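Local coordinates for ParB domain protein nuclease (Sulfolobus solfataricus, PDB 5K5D) that probably acts in archaeal DNA partition as a pNOB8-like ParB protein and may have nuclease activity, at residues K192-I197 and P217-F222; E111-F116 and K185-S190; I48-A53 and E76-K81; E17-D22 and Y57-G62. The protein carries 4 engineered substitutions. All coordinates share one frame; numbering follows the deposited sequence.

Interaction 1. Residues K192-I197 and P217-F222; sequences KRKMAI and PLDQAF
K194 and F222 meet because K194 CG lies anti to the carbonyl carbon (chi1 -77°), while F222 CG lies anti to its backbone N (chi1 -173°), which carries CG toward helix 192-197. The extended lysine chain crosses the aromatic side chain at about a right angle, and its CG sits 3.6 Å from the centroid of the F222 ring, over the face, in a CH-pi contact. At the ring edge I197 packs through CB, 4.4 Å from F222 CE1. Lysine suits this place because its methylenes lie on the ring while its ammonium reaches onward: NZ forms a salt bridge of 3.2 Å with D219 OD1, which offers its anti lone pair, away from OD2. A water that donates to D219 O also accepts a weak bond from NZ. With D191 OD2 also near D219 OD1, the lysine charge probably eases a like-charge repulsion. An alanine here would probably leave D219 without its charged mate and strip the centre of the ring face of the CG methylene, CB alone remaining near the ring. Deeper in, M195 CB faces L218 CD2 at 4.4 Å. The segment axes come within 10.0 Å at 53°, an inclined helix-helix packing that joins helix 189-201 to helix 218-230 of the Ssol_1539-like second domain.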
loop_
_atom_site.group_PDB
_atom_site.type_symbol
_atom_site.label_atom_id
_atom_site.label_comp_id
_atom_site.label_asym_id
_atom_site.label_seq_id
_atom_site.Cartn_x
_atom_site.Cartn_y
_atom_site.Cartn_z
ATOM N N LYS B 192 -0.209 -5.951 10.957
ATOM C CA LYS B 192 -1.272 -6.243 10.000
ATOM C C LYS B 192 -2.636 -6.074 10.649
ATOM O O LYS B 192 -3.609 -5.708 9.991
ATOM C CB LYS B 192 -1.152 -7.666 9.452
ATOM C CG LYS B 192 0.052 -7.908 8.565
ATOM C CD LYS B 192 0.043 -9.325 8.028
ATOM C CE LYS B 192 1.332 -9.649 7.312
ATOM N NZ LYS B 192 2.477 -9.691 8.261
ATOM N N ARG B 193 -2.703 -6.346 11.946
ATOM C CA ARG B 193 -3.968 -6.277 12.657
ATOM C C ARG B 193 -4.285 -4.830 13.002
ATOM O O ARG B 193 -5.431 -4.393 12.892
ATOM C CB ARG B 193 -3.922 -7.140 13.916
ATOM C CG ARG B 193 -5.262 -7.269 14.604
ATOM C CD ARG B 193 -5.195 -8.228 15.773
ATOM N NE ARG B 193 -6.416 -8.172 16.566
ATOM C CZ ARG B 193 -6.613 -7.316 17.563
ATOM N NH1 ARG B 193 -5.663 -6.449 17.889
ATOM N NH2 ARG B 193 -7.756 -7.328 18.232
ATOM N N LYS B 194 -3.255 -4.095 13.416
ATOM C CA LYS B 194 -3.378 -2.669 13.682
ATOM C C LYS B 194 -3.819 -1.946 12.423
ATOM O O LYS B 194 -4.731 -1.122 12.455
ATOM C CB LYS B 194 -2.043 -2.088 14.153
ATOM C CG LYS B 194 -1.698 -2.385 15.596
ATOM C CD LYS B 194 -0.283 -1.931 15.907
ATOM C CE LYS B 194 0.084 -2.198 17.360
ATOM N NZ LYS B 194 1.539 -1.988 17.606
HETATM N N MSE B 195 -3.158 -2.253 11.313
HETATM C CA MSE B 195 -3.464 -1.596 10.052
HETATM C C MSE B 195 -4.879 -1.929 9.605
HETATM O O MSE B 195 -5.610 -1.054 9.143
HETATM C CB MSE B 195 -2.456 -1.984 8.971
HETATM C CG MSE B 195 -2.431 -1.009 7.802
HETATM SE SE MSE B 195 -3.170 -1.719 6.142
HETATM C CE MSE B 195 -1.629 -2.752 5.565
ATOM N N ALA B 196 -5.263 -3.194 9.760
ATOM C CA ALA B 196 -6.584 -3.650 9.342
ATOM C C ALA B 196 -7.694 -2.952 10.123
ATOM O O ALA B 196 -8.689 -2.510 9.544
ATOM C CB ALA B 196 -6.697 -5.160 9.481
ATOM N N ILE B 197 -7.517 -2.851 11.438
ATOM C CA ILE B 197 -8.493 -2.175 12.289
ATOM C C ILE B 197 -8.611 -0.693 11.946
ATOM O O ILE B 197 -9.710 -0.144 11.886
ATOM C CB ILE B 197 -8.146 -2.331 13.777
ATOM C CG1 ILE B 197 -8.240 -3.803 14.180
ATOM C CG2 ILE B 197 -9.075 -1.480 14.633
ATOM C CD1 ILE B 197 -7.964 -4.058 15.639
ATOM N N PRO B 217 3.961 7.371 11.972
ATOM C CA PRO B 217 4.182 5.944 12.230
ATOM C C PRO B 217 2.876 5.225 12.554
ATOM O O PRO B 217 2.024 5.778 13.256
ATOM C CB PRO B 217 5.103 5.946 13.457
ATOM C CG PRO B 217 5.763 7.281 13.425
ATOM C CD PRO B 217 4.721 8.221 12.902
ATOM N N LEU B 218 2.726 4.011 12.036
ATOM C CA LEU B 218 1.541 3.201 12.285
ATOM C C LEU B 218 1.291 3.011 13.775
ATOM O O LEU B 218 0.233 3.375 14.299
ATOM C CB LEU B 218 1.690 1.832 11.621
ATOM C CG LEU B 218 0.658 0.772 12.014
ATOM C CD1 LEU B 218 -0.749 1.222 11.643
ATOM C CD2 LEU B 218 0.977 -0.569 11.370
ATOM N N ASP B 219 2.273 2.432 14.453
ATOM C CA ASP B 219 2.124 2.068 15.854
ATOM C C ASP B 219 1.745 3.287 16.682
ATOM O O ASP B 219 1.044 3.181 17.690
ATOM C CB ASP B 219 3.419 1.435 16.350
ATOM C CG ASP B 219 3.974 0.420 15.364
ATOM O OD1 ASP B 219 3.593 -0.767 15.454
ATOM O OD2 ASP B 219 4.772 0.815 14.484
ATOM N N GLN B 220 2.193 4.449 16.225
ATOM C CA GLN B 220 1.856 5.715 16.858
ATOM C C GLN B 220 0.416 6.105 16.544
ATOM O O GLN B 220 -0.299 6.616 17.402
ATOM C CB GLN B 220 2.811 6.808 16.372
ATOM C CG GLN B 220 2.858 8.025 17.264
ATOM C CD GLN B 220 3.347 7.695 18.659
ATOM O OE1 GLN B 220 4.478 7.247 18.841
ATOM N NE2 GLN B 220 2.490 7.906 19.651
ATOM N N ALA B 221 -0.004 5.861 15.304
ATOM C CA ALA B 221 -1.369 6.162 14.888
ATOM C C ALA B 221 -2.359 5.278 15.631
ATOM O O ALA B 221 -3.453 5.715 15.986
ATOM C CB ALA B 221 -1.519 5.969 13.392
ATOM N N PHE B 222 -1.965 4.031 15.862
ATOM C CA PHE B 222 -2.832 3.069 16.525
ATOM C C PHE B 222 -2.985 3.375 18.017
ATOM O O PHE B 222 -4.039 3.131 18.608
ATOM C CB PHE B 222 -2.307 1.647 16.321
ATOM C CG PHE B 222 -3.230 0.587 16.839
ATOM C CD1 PHE B 222 -4.277 0.128 16.063
ATOM C CD2 PHE B 222 -3.056 0.060 18.104
ATOM C CE1 PHE B 222 -5.132 -0.839 16.537
ATOM C CE2 PHE B 222 -3.904 -0.906 18.584
ATOM C CZ PHE B 222 -4.945 -1.359 17.800
HETATM O O HOH W 1 0.231 0.731 18.993
#

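Interaction 2. Residues E111-F116 and K185-S190; sequences ERLALF and KALSES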
loop_
_atom_site.group_PDB
_atom_site.type_symbol
_atom_site.label_atom_id
_atom_site.label_comp_id
_atom_site.label_asym_id
_atom_site.label_seq_id
_atom_site.Cartn_x
_atom_site.Cartn_y
_atom_site.Cartn_z
ATOM N N GLU B 111 5.904 3.913 3.095
ATOM C CA GLU B 111 5.679 3.836 1.662
ATOM C C GLU B 111 5.218 2.437 1.276
ATOM O O GLU B 111 4.427 2.270 0.347
ATOM C CB GLU B 111 6.953 4.214 0.900
ATOM C CG GLU B 111 7.344 5.669 1.053
ATOM C CD GLU B 111 8.787 5.938 0.662
ATOM O OE1 GLU B 111 9.122 7.110 0.381
ATOM O OE2 GLU B 111 9.588 4.980 0.642
ATOM N N ARG B 112 5.712 1.431 1.990
ATOM C CA ARG B 112 5.308 0.055 1.720
ATOM C C ARG B 112 3.913 -0.221 2.275
ATOM O O ARG B 112 3.147 -0.990 1.697
ATOM C CB ARG B 112 6.317 -0.941 2.290
ATOM C CG ARG B 112 6.330 -1.027 3.799
ATOM C CD ARG B 112 7.185 -2.197 4.262
ATOM N NE ARG B 112 8.536 -2.135 3.713
ATOM C CZ ARG B 112 9.472 -3.049 3.937
ATOM N NH1 ARG B 112 9.202 -4.099 4.702
ATOM N NH2 ARG B 112 10.676 -2.914 3.396
ATOM N N LEU B 113 3.592 0.411 3.400
ATOM C CA LEU B 113 2.261 0.316 3.981
ATOM C C LEU B 113 1.228 0.909 3.028
ATOM O O LEU B 113 0.143 0.361 2.852
ATOM C CB LEU B 113 2.217 1.046 5.323
ATOM C CG LEU B 113 2.521 0.222 6.573
ATOM C CD1 LEU B 113 2.799 1.121 7.778
ATOM C CD2 LEU B 113 1.377 -0.739 6.858
ATOM N N ALA B 114 1.574 2.034 2.416
ATOM C CA ALA B 114 0.694 2.680 1.455
ATOM C C ALA B 114 0.497 1.791 0.235
ATOM O O ALA B 114 -0.599 1.724 -0.320
ATOM C CB ALA B 114 1.249 4.044 1.046
ATOM N N LEU B 115 1.559 1.106 -0.175
ATOM C CA LEU B 115 1.462 0.151 -1.271
ATOM C C LEU B 115 0.619 -1.042 -0.837
ATOM O O LEU B 115 -0.239 -1.516 -1.579
ATOM C CB LEU B 115 2.852 -0.317 -1.707
ATOM C CG LEU B 115 2.922 -1.472 -2.713
ATOM C CD1 LEU B 115 2.201 -1.137 -4.007
ATOM C CD2 LEU B 115 4.372 -1.841 -2.993
ATOM N N PHE B 116 0.871 -1.511 0.379
ATOM C CA PHE B 116 0.167 -2.661 0.920
ATOM C C PHE B 116 -1.339 -2.436 0.889
ATOM O O PHE B 116 -2.093 -3.289 0.420
ATOM C CB PHE B 116 0.622 -2.937 2.351
ATOM C CG PHE B 116 0.477 -4.370 2.761
ATOM C CD1 PHE B 116 0.135 -5.337 1.829
ATOM C CD2 PHE B 116 0.680 -4.754 4.079
ATOM C CE1 PHE B 116 0.001 -6.660 2.200
ATOM C CE2 PHE B 116 0.548 -6.080 4.458
ATOM C CZ PHE B 116 0.208 -7.034 3.517
ATOM N N LYS B 185 7.373 -11.173 6.154
ATOM C CA LYS B 185 8.597 -10.534 5.687
ATOM C C LYS B 185 8.396 -9.046 5.390
ATOM O O LYS B 185 9.360 -8.286 5.308
ATOM C CB LYS B 185 9.152 -11.263 4.460
ATOM C CG LYS B 185 9.715 -12.644 4.767
ATOM C CD LYS B 185 10.136 -13.368 3.497
ATOM C CE LYS B 185 10.990 -14.585 3.814
ATOM N NZ LYS B 185 12.294 -14.201 4.433
ATOM N N ALA B 186 7.140 -8.635 5.235
ATOM C CA ALA B 186 6.818 -7.244 4.940
ATOM C C ALA B 186 6.371 -6.497 6.194
ATOM O O ALA B 186 6.754 -5.348 6.420
ATOM C CB ALA B 186 5.745 -7.174 3.874
ATOM N N LEU B 187 5.551 -7.160 7.003
ATOM C CA LEU B 187 5.066 -6.591 8.251
ATOM C C LEU B 187 4.935 -7.671 9.308
ATOM O O LEU B 187 5.176 -8.846 9.040
ATOM C CB LEU B 187 3.713 -5.912 8.047
ATOM C CG LEU B 187 3.690 -4.638 7.206
ATOM C CD1 LEU B 187 2.262 -4.149 7.054
ATOM C CD2 LEU B 187 4.565 -3.565 7.835
ATOM N N SER B 188 4.546 -7.267 10.511
ATOM C CA SER B 188 4.389 -8.204 11.611
ATOM C C SER B 188 2.925 -8.569 11.787
ATOM O O SER B 188 2.047 -7.971 11.167
ATOM C CB SER B 188 4.934 -7.604 12.907
ATOM O OG SER B 188 4.139 -6.514 13.343
ATOM N N GLU B 189 2.670 -9.556 12.637
ATOM C CA GLU B 189 1.311 -9.997 12.903
ATOM C C GLU B 189 0.474 -8.828 13.422
ATOM O O GLU B 189 -0.598 -8.540 12.892
ATOM C CB GLU B 189 1.318 -11.141 13.919
ATOM C CG GLU B 189 0.063 -12.009 13.914
ATOM C CD GLU B 189 0.073 -13.055 12.813
ATOM O OE1 GLU B 189 -0.993 -13.658 12.559
ATOM O OE2 GLU B 189 1.142 -13.282 12.207
ATOM N N SER B 190 0.980 -8.150 14.449
ATOM C CA SER B 190 0.254 -7.058 15.101
ATOM C C SER B 190 0.130 -5.828 14.206
ATOM O O SER B 190 -0.869 -5.111 14.259
ATOM C CB SER B 190 0.930 -6.675 16.418
ATOM O OG SER B 190 2.220 -6.135 16.186
#
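L187 pushes its CD1 methyl between two side chains of helix 109-128, L113 and F116. L187 CD1 is 3.5 Å from L113 CD2, the two leucines crossing at about a right angle, and 3.4 Å from F116 CD2, where it lies at the ring edge near the plane. Leucine suits this niche because its side chain is long enough to carry CD1 to both neighbours and is wholly apolar. Beside this buried apolar contact, R112 NH1 donates to A186 O over 3.2 Å, with an N-H...O angle of 152°. The acceptor lies in the guanidinium plane and the donor in the carbonyl plane, on a lone pair. R112 CG takes the crowded position between backbone N and carbonyl carbon (chi1 70°), and a bend at chi3 then sets NE; the long, jointed chain lets a residue on the helix reach a carbonyl on the loop.

The next shell fixes both partners. D181 holds the loop by accepting A186 N through OD1 and L187 N through OD2, and R112 NH2 makes a weak bond to R104 O. The F116 ring stacks with W98 and also touches L177 and L180 of helix 170-180. S188 OG bonds D191 N as a serine N-cap: the arrangement is a loop leading into capped helix 189-201, with A186 and L187, just ahead of the cap, seated against the side of helix 109-128 in the helical core.

Interaction 3. Residues I48-A53 and E76-K81; sequences IFPLIA and EVKILK
L51 O is gripped from 76-81 by two neighbouring groups: L80 N donates to it over 2.7 Å, nearly along the C=O axis, and I79 CA adds a C-H...O contact at 3.3 Å. This is parallel beta pairing at the middle of the mixed four-stranded sheet of the ParB-like N-terminal region, where strand 51-53 lies between strands 76-82 and 59-61. The alternation is regular. L51 N donates to K78 O at 3.1 Å, so L51 bonds the residues flanking I79, its partner; A53 N then donates to L80 O at 3.0 Å, coming from 36° above that carbonyl plane. The short strand segments are inclined by 45°, a marked twist.

The faces differ in what they meet. On the face of L51, I79 and A53, L51 CD1 lies 3.8 Å from V77 CG2, the side chains crossing at about a right angle; V77 CG2, anti to the backbone N, is the branch that meets L51. R65, L66 and M69 of helix 63-71 pack on L51, so branched apolar residues suit this buried side. On the other face I52 CD1 meets L80 CD1 at 3.9 Å, with F100 also against I52. P50 precedes the strand, and its ring places CG 3.7 Å from L80 CG; having no N-H to donate, proline fits just ahead of the first strand bond. K81 sends its ammonium outside the pair, in a salt bridge with E12. At the end of the strand the small A53 offers one methyl, its CB lying 4.1 Å from I79 CD1.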
loop_
_atom_site.group_PDB
_atom_site.type_symbol
_atom_site.label_atom_id
_atom_site.label_comp_id
_atom_site.label_asym_id
_atom_site.label_seq_id
_atom_site.Cartn_x
_atom_site.Cartn_y
_atom_site.Cartn_z
ATOM N N ILE B 48 20.744 -6.271 -14.442
ATOM C CA ILE B 48 20.990 -7.409 -13.565
ATOM C C ILE B 48 19.715 -8.240 -13.440
ATOM O O ILE B 48 19.745 -9.467 -13.542
ATOM C CB ILE B 48 21.444 -6.955 -12.166
ATOM C CG1 ILE B 48 22.760 -6.180 -12.255
ATOM C CG2 ILE B 48 21.605 -8.154 -11.245
ATOM C CD1 ILE B 48 23.942 -7.023 -12.691
ATOM N N PHE B 49 18.595 -7.554 -13.231
ATOM C CA PHE B 49 17.297 -8.199 -13.089
ATOM C C PHE B 49 16.368 -7.827 -14.240
ATOM O O PHE B 49 16.368 -6.684 -14.697
ATOM C CB PHE B 49 16.653 -7.795 -11.763
ATOM C CG PHE B 49 17.369 -8.326 -10.556
ATOM C CD1 PHE B 49 17.739 -9.659 -10.485
ATOM C CD2 PHE B 49 17.678 -7.491 -9.496
ATOM C CE1 PHE B 49 18.400 -10.150 -9.374
ATOM C CE2 PHE B 49 18.338 -7.977 -8.384
ATOM C CZ PHE B 49 18.700 -9.308 -8.323
ATOM N N PRO B 50 15.572 -8.796 -14.714
ATOM C CA PRO B 50 14.621 -8.528 -15.796
ATOM C C PRO B 50 13.377 -7.829 -15.271
ATOM O O PRO B 50 13.094 -7.883 -14.072
ATOM C CB PRO B 50 14.264 -9.926 -16.294
ATOM C CG PRO B 50 14.402 -10.788 -15.086
ATOM C CD PRO B 50 15.545 -10.208 -14.291
ATOM N N LEU B 51 12.648 -7.172 -16.166
ATOM C CA LEU B 51 11.409 -6.509 -15.799
ATOM C C LEU B 51 10.251 -7.500 -15.856
ATOM O O LEU B 51 10.395 -8.610 -16.373
ATOM C CB LEU B 51 11.147 -5.319 -16.721
ATOM C CG LEU B 51 12.273 -4.286 -16.783
ATOM C CD1 LEU B 51 11.811 -3.060 -17.546
ATOM C CD2 LEU B 51 12.732 -3.908 -15.385
ATOM N N ILE B 52 9.105 -7.095 -15.322
ATOM C CA ILE B 52 7.959 -7.986 -15.206
ATOM C C ILE B 52 6.834 -7.560 -16.141
ATOM O O ILE B 52 6.282 -6.469 -16.009
ATOM C CB ILE B 52 7.414 -7.993 -13.773
ATOM C CG1 ILE B 52 8.524 -8.346 -12.778
ATOM C CG2 ILE B 52 6.229 -8.927 -13.667
ATOM C CD1 ILE B 52 9.212 -9.654 -13.062
ATOM N N ALA B 53 6.489 -8.428 -17.082
ATOM C CA ALA B 53 5.442 -8.115 -18.044
ATOM C C ALA B 53 4.464 -9.271 -18.172
ATOM O O ALA B 53 4.783 -10.412 -17.828
ATOM C CB ALA B 53 6.045 -7.784 -19.394
ATOM N N GLU B 76 16.959 -2.862 -26.131
ATOM C CA GLU B 76 16.183 -4.053 -25.815
ATOM C C GLU B 76 16.328 -4.430 -24.349
ATOM O O GLU B 76 17.374 -4.217 -23.736
ATOM C CB GLU B 76 16.566 -5.225 -26.727
ATOM C CG GLU B 76 17.978 -5.755 -26.553
ATOM C CD GLU B 76 18.294 -6.883 -27.524
ATOM O OE1 GLU B 76 17.754 -6.872 -28.653
ATOM O OE2 GLU B 76 19.076 -7.785 -27.156
ATOM N N VAL B 77 15.266 -4.988 -23.788
ATOM C CA VAL B 77 15.235 -5.258 -22.360
ATOM C C VAL B 77 14.814 -6.693 -22.051
ATOM O O VAL B 77 13.874 -7.224 -22.643
ATOM C CB VAL B 77 14.333 -4.236 -21.617
ATOM C CG1 VAL B 77 13.050 -3.991 -22.388
ATOM C CG2 VAL B 77 14.046 -4.694 -20.194
ATOM N N LYS B 78 15.542 -7.315 -21.130
ATOM C CA LYS B 78 15.218 -8.648 -20.651
ATOM C C LYS B 78 13.972 -8.562 -19.779
ATOM O O LYS B 78 13.872 -7.692 -18.915
ATOM C CB LYS B 78 16.389 -9.207 -19.839
ATOM C CG LYS B 78 17.714 -9.239 -20.595
ATOM C CD LYS B 78 18.913 -8.899 -19.698
ATOM C CE LYS B 78 19.190 -9.969 -18.654
ATOM N NZ LYS B 78 18.157 -10.007 -17.578
ATOM N N ILE B 79 13.016 -9.456 -20.011
ATOM C CA ILE B 79 11.794 -9.465 -19.219
ATOM C C ILE B 79 11.377 -10.866 -18.774
ATOM O O ILE B 79 11.875 -11.879 -19.277
ATOM C CB ILE B 79 10.609 -8.818 -19.976
ATOM C CG1 ILE B 79 10.199 -9.673 -21.179
ATOM C CG2 ILE B 79 10.953 -7.403 -20.405
ATOM C CD1 ILE B 79 8.945 -9.173 -21.888
ATOM N N LEU B 80 10.468 -10.906 -17.807
ATOM C CA LEU B 80 9.766 -12.132 -17.471
ATOM C C LEU B 80 8.328 -11.989 -17.959
ATOM O O LEU B 80 7.525 -11.270 -17.356
ATOM C CB LEU B 80 9.801 -12.391 -15.964
ATOM C CG LEU B 80 11.186 -12.547 -15.331
ATOM C CD1 LEU B 80 11.070 -12.954 -13.866
ATOM C CD2 LEU B 80 12.017 -13.559 -16.097
ATOM N N LYS B 81 8.017 -12.653 -19.069
ATOM C CA LYS B 81 6.666 -12.645 -19.607
ATOM C C LYS B 81 5.834 -13.729 -18.933
ATOM O O LYS B 81 6.057 -14.925 -19.141
ATOM C CB LYS B 81 6.673 -12.851 -21.122
ATOM C CG LYS B 81 5.325 -12.598 -21.775
ATOM C CD LYS B 81 5.370 -12.809 -23.280
ATOM C CE LYS B 81 5.494 -14.281 -23.628
ATOM N NZ LYS B 81 5.517 -14.488 -25.103
#

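Interaction 4. Residues E17-D22 and Y57-G62; sequences EKLKED and YVLIDG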
loop_
_atom_site.group_PDB
_atom_site.type_symbol
_atom_site.label_atom_id
_atom_site.label_comp_id
_atom_site.label_asym_id
_atom_site.label_seq_id
_atom_site.Cartn_x
_atom_site.Cartn_y
_atom_site.Cartn_z
ATOM N N GLU B 17 10.885 -0.825 -26.974
ATOM C CA GLU B 17 9.646 -0.117 -27.265
ATOM C C GLU B 17 8.454 -1.064 -27.385
ATOM O O GLU B 17 7.313 -0.627 -27.566
ATOM C CB GLU B 17 9.799 0.711 -28.542
ATOM C CG GLU B 17 10.953 1.703 -28.496
ATOM C CD GLU B 17 10.785 2.739 -27.400
ATOM O OE1 GLU B 17 9.652 3.234 -27.218
ATOM O OE2 GLU B 17 11.782 3.053 -26.716
ATOM N N LYS B 18 8.715 -2.362 -27.281
ATOM C CA LYS B 18 7.650 -3.351 -27.386
ATOM C C LYS B 18 6.794 -3.380 -26.116
ATOM O O LYS B 18 5.649 -3.834 -26.138
ATOM C CB LYS B 18 8.233 -4.734 -27.678
ATOM C CG LYS B 18 7.198 -5.789 -28.044
ATOM C CD LYS B 18 7.866 -7.106 -28.400
ATOM C CE LYS B 18 6.840 -8.198 -28.679
ATOM N NZ LYS B 18 7.502 -9.486 -29.037
ATOM N N LEU B 19 7.350 -2.878 -25.016
ATOM C CA LEU B 19 6.656 -2.873 -23.726
ATOM C C LEU B 19 5.585 -1.788 -23.628
ATOM O O LEU B 19 5.863 -0.603 -23.822
ATOM C CB LEU B 19 7.657 -2.724 -22.577
ATOM C CG LEU B 19 8.078 -4.009 -21.855
ATOM C CD1 LEU B 19 7.612 -5.254 -22.608
ATOM C CD2 LEU B 19 9.587 -4.026 -21.626
ATOM N N LYS B 20 4.359 -2.205 -23.321
ATOM C CA LYS B 20 3.240 -1.284 -23.184
ATOM C C LYS B 20 3.003 -0.981 -21.715
ATOM O O LYS B 20 3.070 -1.872 -20.872
ATOM C CB LYS B 20 1.986 -1.876 -23.822
ATOM C CG LYS B 20 2.157 -2.195 -25.299
ATOM C CD LYS B 20 1.247 -3.330 -25.738
ATOM C CE LYS B 20 1.650 -3.845 -27.117
ATOM N NZ LYS B 20 0.971 -5.128 -27.463
ATOM N N GLU B 21 2.735 0.282 -21.402
ATOM C CA GLU B 21 2.582 0.681 -20.012
ATOM C C GLU B 21 1.121 0.808 -19.598
ATOM O O GLU B 21 0.267 1.196 -20.392
ATOM C CB GLU B 21 3.343 1.977 -19.726
ATOM C CG GLU B 21 2.731 3.222 -20.329
ATOM C CD GLU B 21 3.450 4.480 -19.885
ATOM O OE1 GLU B 21 4.695 4.442 -19.761
ATOM O OE2 GLU B 21 2.769 5.499 -19.648
ATOM N N ASP B 22 0.850 0.455 -18.345
ATOM C CA ASP B 22 -0.481 0.554 -17.772
ATOM C C ASP B 22 -0.426 1.638 -16.710
ATOM O O ASP B 22 0.319 1.525 -15.735
ATOM C CB ASP B 22 -0.883 -0.779 -17.142
ATOM C CG ASP B 22 -2.287 -0.759 -16.579
ATOM O OD1 ASP B 22 -3.187 -1.360 -17.198
ATOM O OD2 ASP B 22 -2.488 -0.140 -15.514
ATOM N N TYR B 57 2.699 -8.167 -23.096
ATOM C CA TYR B 57 3.822 -7.248 -22.947
ATOM C C TYR B 57 3.403 -5.940 -22.288
ATOM O O TYR B 57 3.995 -4.888 -22.526
ATOM C CB TYR B 57 4.507 -7.018 -24.298
ATOM C CG TYR B 57 5.025 -8.308 -24.897
ATOM C CD1 TYR B 57 4.265 -9.030 -25.809
ATOM C CD2 TYR B 57 6.260 -8.822 -24.521
ATOM C CE1 TYR B 57 4.728 -10.217 -26.342
ATOM C CE2 TYR B 57 6.731 -10.006 -25.048
ATOM C CZ TYR B 57 5.961 -10.701 -25.955
ATOM O OH TYR B 57 6.429 -11.884 -26.477
ATOM N N VAL B 58 2.369 -6.021 -21.459
ATOM C CA VAL B 58 2.002 -4.921 -20.585
ATOM C C VAL B 58 2.936 -4.946 -19.379
ATOM O O VAL B 58 3.016 -5.947 -18.662
ATOM C CB VAL B 58 0.535 -5.031 -20.110
ATOM C CG1 VAL B 58 0.231 -3.980 -19.055
ATOM C CG2 VAL B 58 -0.418 -4.903 -21.284
ATOM N N LEU B 59 3.652 -3.845 -19.177
ATOM C CA LEU B 59 4.583 -3.714 -18.067
ATOM C C LEU B 59 3.827 -3.775 -16.743
ATOM O O LEU B 59 2.863 -3.039 -16.526
ATOM C CB LEU B 59 5.326 -2.382 -18.173
ATOM C CG LEU B 59 6.826 -2.347 -17.874
ATOM C CD1 LEU B 59 7.169 -1.123 -17.038
ATOM C CD2 LEU B 59 7.285 -3.616 -17.181
ATOM N N ILE B 60 4.265 -4.657 -15.855
ATOM C CA ILE B 60 3.625 -4.794 -14.556
ATOM C C ILE B 60 4.483 -4.133 -13.496
ATOM O O ILE B 60 4.002 -3.337 -12.691
ATOM C CB ILE B 60 3.407 -6.275 -14.192
ATOM C CG1 ILE B 60 2.358 -6.891 -15.117
ATOM C CG2 ILE B 60 2.984 -6.418 -12.736
ATOM C CD1 ILE B 60 2.109 -8.356 -14.849
ATOM N N ASP B 61 5.764 -4.473 -13.519
ATOM C CA ASP B 61 6.728 -3.940 -12.574
ATOM C C ASP B 61 8.014 -3.526 -13.284
ATOM O O ASP B 61 8.568 -4.289 -14.075
ATOM C CB ASP B 61 7.064 -4.993 -11.525
ATOM C CG ASP B 61 7.916 -4.443 -10.416
ATOM O OD1 ASP B 61 7.514 -3.420 -9.825
ATOM O OD2 ASP B 61 8.987 -5.023 -10.141
ATOM N N GLY B 62 8.487 -2.318 -12.998
ATOM C CA GLY B 62 9.768 -1.869 -13.511
ATOM C C GLY B 62 9.681 -0.597 -14.327
ATOM O O GLY B 62 10.433 -0.417 -15.283
#
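K20 and Y57 meet in the tight part of this contact, where backbone grips backbone: K20 N donates to Y57 O over 2.8 Å, and L59 N returns to K20 O over 2.7 Å, both bonds close to straight. They make a single bridge between K20 and V58. Beneath it L19 CD1 packs 4.0 Å from Y57 CB, and L19 also rests on V77 and I79, as an apolar residue on the inner side should. Farther along, D22 CB touches V58 CG1 at 3.9 Å, while D22 OD2 accepts E24 N and F25 N as an aspartate N-cap.

The solvent side is looser. K18, exposed and fully extended with CG anti to the backbone N (chi1 -170°), lays CE over the face of the Y57 ring, 3.8 Å from its centroid. Its NZ forms an off-centre cation-pi contact at 4.1 Å from the same centroid. Tyrosine serves twice, since its OH also bonds E12 and K81. An alanine here would probably leave the K18 chain free to swing and deprive E12 and K81 of their shared hydroxyl. Backbone bonds thus set the position of the loop, whereas the lysine-aromatic contact, without a directional bond, probably permits more motion.

Overall arrangement
Interactions 3 and 4 form one unit in the ParB-like N-terminal region, with centres 10 Å apart. I52 O lies 2.7 Å from I60 N, a probable hydrogen bond between adjacent strands, and V77 CG1 packs 3.5 Å from L19 CD2. A citrate, probably from the crystallisation liquor, bonds G62 N in interaction 4 and lies near the side chains of L59 and, in interaction 3, L51. Interactions 1 and 2 form a second unit, also 10 Å apart between centres and sharing helix 189-201; M195 CE reaches F116 CD2 at 3.4 Å. Between the units, interactions 2 and 4 come within about 8 Å at their nearest atoms without touching, while the centres of interactions 1 and 3 are about 35 Å apart.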